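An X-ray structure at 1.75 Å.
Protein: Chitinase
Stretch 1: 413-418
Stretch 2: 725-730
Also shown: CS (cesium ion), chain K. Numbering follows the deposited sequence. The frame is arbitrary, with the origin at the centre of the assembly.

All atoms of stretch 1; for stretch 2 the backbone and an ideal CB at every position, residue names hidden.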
# COMPACT_ATOMS: atom_id res chain seq x y z
N LEU A 413 4.58 12.89 6.27
CA LEU A 413 5.73 11.98 6.37
C LEU A 413 5.94 11.52 7.82
O LEU A 413 6.20 10.34 8.07
CB LEU A 413 7.00 12.66 5.87
CG LEU A 413 8.30 11.86 5.98
CD1 LEU A 413 8.18 10.54 5.23
CD2 LEU A 413 9.48 12.67 5.46
N TYR A 414 5.86 12.47 8.74
CA TYR A 414 6.13 12.24 10.16
C TYR A 414 4.98 12.63 11.07
O TYR A 414 4.12 13.42 10.70
CB TYR A 414 7.34 13.06 10.62
CG TYR A 414 8.68 12.73 10.03
CD1 TYR A 414 9.10 11.42 9.87
CD2 TYR A 414 9.56 13.75 9.69
CE1 TYR A 414 10.36 11.13 9.36
CE2 TYR A 414 10.81 13.48 9.17
CZ TYR A 414 11.21 12.17 9.02
OH TYR A 414 12.46 11.90 8.51
N ASP A 415 5.01 12.12 12.30
CA ASP A 415 4.20 12.64 13.39
C ASP A 415 4.82 13.96 13.91
O ASP A 415 6.05 14.09 13.93
CB ASP A 415 4.13 11.62 14.51
CG ASP A 415 3.19 12.03 15.62
OD1 ASP A 415 1.96 11.87 15.44
OD2 ASP A 415 3.67 12.54 16.65
N ASP A 416 3.98 14.92 14.30
CA ASP A 416 4.47 16.19 14.90
C ASP A 416 3.96 16.36 16.33
O ASP A 416 4.13 17.42 16.94
CB ASP A 416 4.07 17.41 14.03
CG ASP A 416 2.56 17.73 14.07
OD1 ASP A 416 1.75 16.92 14.57
OD2 ASP A 416 2.18 18.82 13.57
N GLY A 417 3.35 15.31 16.86
CA GLY A 417 2.86 15.33 18.23
C GLY A 417 1.54 16.06 18.38
O GLY A 417 1.01 16.19 19.49
N LYS A 418 0.99 16.54 17.27
CA LYS A 418 -0.19 17.41 17.33
C LYS A 418 -1.35 16.97 16.41
O LYS A 418 -2.26 17.76 16.17
CB LYS A 418 0.20 18.84 16.97
CG LYS A 418 1.19 19.50 17.91
CD LYS A 418 1.53 20.90 17.43
CE LYS A 418 2.93 21.33 17.84
NZ LYS A 418 3.97 20.51 17.15
N UNK A 725 9.48 9.91 21.96
CA UNK A 725 8.55 10.34 20.93
C UNK A 725 9.09 10.04 19.52
O UNK A 725 10.30 9.96 19.34
CB UNK A 725 8.26 11.84 21.08
N UNK A 726 8.19 9.86 18.55
CA UNK A 726 8.63 9.67 17.16
C UNK A 726 8.45 10.94 16.34
O UNK A 726 8.38 10.89 15.11
CB UNK A 726 7.86 8.52 16.51
N UNK A 727 8.41 12.09 17.01
CA UNK A 727 8.48 13.34 16.27
C UNK A 727 9.81 13.40 15.53
O UNK A 727 10.87 13.14 16.11
CB UNK A 727 8.32 14.54 17.20
N UNK A 728 9.75 13.70 14.23
CA UNK A 728 10.95 13.72 13.41
C UNK A 728 11.33 12.35 12.89
O UNK A 728 12.39 12.17 12.28
CB UNK A 728 12.12 14.31 14.21
N UNK A 729 10.47 11.37 13.15
CA UNK A 729 10.64 10.02 12.63
C UNK A 729 11.07 9.00 13.66
O UNK A 729 11.71 9.34 14.65
CB UNK A 729 11.67 10.04 11.49
N UNK A 730 10.72 7.74 13.43
CA UNK A 730 11.22 6.65 14.27
C UNK A 730 12.73 6.54 14.09
O UNK A 730 13.23 6.73 12.98
CB UNK A 730 10.53 5.33 13.92
CS CS K . 13.24 14.38 17.76

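Position 725 has extended backbone angles, phi -61° and psi 153°, that almost any residue can adopt. Its CB points toward stretch 1, yet no atom of that stretch lies within 5.5 Å, so the visible atoms select neither size nor charge; a small polar residue would be as acceptable as a larger one. The deposited residue is Ser-725, which turns its hydroxyl back on its own stretch: the backbone N of 727 donates to Ser-725 OG at 2.9 Å, with a nearly straight angle of 168°, helping to fix the start of the turn that follows.

At 726 the CB points sideways, and the ideal CB is 5.2 Å from Asp-415 CB. That gap leaves room for a side chain of moderate length, and phi -103° with psi 23° suits many residues; beside the carboxylate of Asp-415 a neutral polar side chain such as asparagine fits more readily than an acidic one. The residue is Asn-726, in the p rotamer, whose end comes nearer than its CB: Asn-726 OD1 approaches Asp-415 CB at 3.8 Å, a packing contact, while the amide's hydrogen bonds are made elsewhere in the structure. Its backbone also reaches across, because a water accepts from Asp-415 N at 2.8 Å and donates to Asn-726 O at 2.6 Å.

Position 727 lies beside the backbone of stretch 1. The ideal CB points sideways, 4.0 Å from Asp-415 O and 4.8 Å from Asp-416 CA, and the surface beyond it is mainly peptide backbone. A compact aliphatic side chain would pack there well; threonine could also fit. Val-727 is found, with chi1 t. Its CG2 lies 3.7 Å from Gly-417 N and equally 3.7 Å from Asp-416 C, covering the bend at which Gly-417 N donates to Asp-415 OD2 (2.8 Å). Val-727 CA meets Asp-415 O at 3.5 Å in a well-aligned CA-H...O contact, and on the other side of the peptide Val-727 O binds the cesium ion at 3.1 Å.

At 728 phi is 84° and psi 6°, as expected at the third residue of a type II turn. The CB would point away from stretch 1 but would be jammed against the preceding carbonyl O, so the backbone itself calls for glycine. Gly-728 sets its CA over the face of the Tyr-414 ring, 4.2 Å from the centroid and 19° off the normal, a CH-pi contact. A water joins the two stretches here, accepting from Gly-728 N at 2.9 Å and donating to Asp-415 O at 2.7 Å.

Position 729 is constrained twice. Phi 107° and psi 153° favour glycine, and an ideal CB would sit 2.7 Å from Tyr-414 CE1, a clash. Gly-729 lets its CA approach Tyr-414 CD1 to 3.5 Å, while Gly-729 N closes the turn by donating to Asn-726 O at 2.9 Å.

At 730 the CB points sideways with nothing of stretch 1 within 5.5 Å, so many residues would serve. Leu-730 makes no contact with stretch 1.

Stretch 2, residues 725-730: SNVGGL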
# COMPACT_ATOMS: atom_id res chain seq x y z
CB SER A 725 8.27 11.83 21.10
OG SER A 725 8.06 12.47 19.87
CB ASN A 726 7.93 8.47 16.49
CG ASN A 726 6.42 8.67 16.30
OD1 ASN A 726 5.76 9.32 17.11
ND2 ASN A 726 5.88 8.09 15.24
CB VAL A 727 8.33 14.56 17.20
CG1 VAL A 727 8.67 15.85 16.47
CG2 VAL A 727 6.92 14.61 17.76
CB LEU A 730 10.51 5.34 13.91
CG LEU A 730 9.05 5.31 14.38
CD1 LEU A 730 8.23 4.28 13.59
CD2 LEU A 730 9.02 5.01 15.87
O HOH W 1 7.17 10.35 12.84
O HOH W 2 8.06 15.60 12.89
O HOH W 3 11.94 12.48 19.62
O HOH W 4 12.96 11.32 15.99
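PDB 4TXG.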